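Local coordinates for protein transcription termination factor FttA (Pyrococcus horikoshii, PDB 3AF6) that probably terminates archaeal transcription by cutting nascent RNA as it leaves RNA polymerase, using two zinc ions in a metallo-beta-lactamase-type nuclease site, at residues 294-297 and 298-301. Sequence-based numbering, arbitrary orientation.
Sequences DFIE and IQQS
Gln299 lays its amide against one face of the Phe295 ring, one turn back along helix 282-301. Along its side chain, CB sits near the carbonyl oxygen of Ile296, and CG runs past that of Phe295, whose O is 3.5 Å from it. CG lies anti to the carbonyl carbon (chi1 -79°) and the chain then stays extended, which carries CD back along the helix to within 3.7 Å of Phe295 CE1. There the amide turns nearly parallel to the ring, the two planes 9° apart, in an offset stack. OE1 rides over the face toward the rim, 3.7 Å from Phe295 CZ, and NE2 lies 3.9 Å from that same carbon. OE1 also accepts a hydrogen bond from the backbone N of Leu307, while Leu225 and Tyr308 pack against the ring.

Underneath run the i to i+4 bonds of an alpha helix: Gln299 N reaches Phe295 O, Gln300 N reaches Ile296 O, and Ser301 N reaches Glu297 O at 2.9 Å. The Ser301 hydroxyl turns back to donate to Ile298 O, with OG 2.8 Å away, adding a side-chain bond to the backbone ones. Ile296, on another side of the helix, packs against Pro310 and Ile313 of helix 310-319.

This stretch belongs to the metallo-beta-lactamase domain, with the Asp294 side chain about 14 Å from a zinc ion. Stacking and the bond from Leu307 together fix the rotation of the Gln299 amide, so one polar group both lies against part of an aromatic face and ties the helix to the loop that follows it.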
loop_
_atom_site.group_PDB
_atom_site.type_symbol
_atom_site.label_atom_id
_atom_site.label_comp_id
_atom_site.label_asym_id
_atom_site.label_seq_id
_atom_site.Cartn_x
_atom_site.Cartn_y
_atom_site.Cartn_z
ATOM N N ASP A 294 6.069 1.570 12.806
ATOM C CA ASP A 294 6.970 2.702 12.836
ATOM C C ASP A 294 6.272 3.879 13.528
ATOM O O ASP A 294 6.886 4.617 14.298
ATOM C CB ASP A 294 7.354 3.070 11.399
ATOM C CG ASP A 294 8.383 4.179 11.327
ATOM O OD1 ASP A 294 8.487 4.815 10.253
ATOM O OD2 ASP A 294 9.094 4.408 12.332
ATOM N N PHE A 295 4.976 4.030 13.258
ATOM C CA PHE A 295 4.162 5.111 13.816
ATOM C C PHE A 295 3.968 5.063 15.336
ATOM O O PHE A 295 4.181 6.066 16.026
ATOM C CB PHE A 295 2.801 5.131 13.118
ATOM C CG PHE A 295 1.835 6.138 13.683
ATOM C CD1 PHE A 295 2.254 7.423 14.011
ATOM C CD2 PHE A 295 0.491 5.805 13.854
ATOM C CE1 PHE A 295 1.351 8.359 14.501
ATOM C CE2 PHE A 295 -0.419 6.736 14.340
ATOM C CZ PHE A 295 0.013 8.013 14.663
ATOM N N ILE A 296 3.562 3.912 15.865
ATOM C CA ILE A 296 3.367 3.823 17.302
ATOM C C ILE A 296 4.694 3.923 18.046
ATOM O O ILE A 296 4.764 4.499 19.141
ATOM C CB ILE A 296 2.591 2.540 17.707
ATOM C CG1 ILE A 296 3.196 1.304 17.061
ATOM C CG2 ILE A 296 1.127 2.690 17.308
ATOM C CD1 ILE A 296 2.377 0.038 17.303
ATOM N N GLU A 297 5.757 3.398 17.444
ATOM C CA GLU A 297 7.070 3.481 18.070
ATOM C C GLU A 297 7.593 4.922 18.123
ATOM O O GLU A 297 8.182 5.336 19.119
ATOM C CB GLU A 297 8.066 2.583 17.336
ATOM C CG GLU A 297 7.953 1.123 17.722
ATOM C CD GLU A 297 8.828 0.223 16.868
ATOM O OE1 GLU A 297 9.983 0.612 16.572
ATOM O OE2 GLU A 297 8.363 -0.880 16.504
ATOM N N ILE A 298 7.388 5.692 17.062
ATOM C CA ILE A 298 7.860 7.075 17.083
ATOM C C ILE A 298 7.124 7.854 18.189
ATOM O O ILE A 298 7.718 8.685 18.885
ATOM C CB ILE A 298 7.651 7.767 15.706
ATOM C CG1 ILE A 298 8.375 6.979 14.615
ATOM C CG2 ILE A 298 8.184 9.183 15.743
ATOM C CD1 ILE A 298 9.780 6.545 14.992
ATOM N N GLN A 299 5.835 7.565 18.356
ATOM C CA GLN A 299 5.033 8.207 19.387
ATOM C C GLN A 299 5.594 7.903 20.776
ATOM O O GLN A 299 5.768 8.803 21.599
ATOM C CB GLN A 299 3.584 7.723 19.313
ATOM C CG GLN A 299 2.751 8.378 18.228
ATOM C CD GLN A 299 1.324 7.870 18.212
ATOM O OE1 GLN A 299 1.073 6.692 17.974
ATOM N NE2 GLN A 299 0.380 8.760 18.472
ATOM N N GLN A 300 5.871 6.630 21.031
ATOM C CA GLN A 300 6.410 6.217 22.318
ATOM C C GLN A 300 7.792 6.808 22.563
ATOM O O GLN A 300 8.092 7.256 23.668
ATOM C CB GLN A 300 6.462 4.691 22.401
ATOM C CG GLN A 300 5.086 4.045 22.358
ATOM C CD GLN A 300 5.146 2.534 22.359
ATOM O OE1 GLN A 300 5.717 1.928 21.458
ATOM N NE2 GLN A 300 4.554 1.915 23.375
ATOM N N SER A 301 8.635 6.823 21.537
ATOM C CA SER A 301 9.974 7.377 21.697
ATOM C C SER A 301 9.828 8.845 22.066
ATOM O O SER A 301 10.776 9.469 22.521
ATOM C CB SER A 301 10.801 7.234 20.404
ATOM O OG SER A 301 10.379 8.141 19.396
#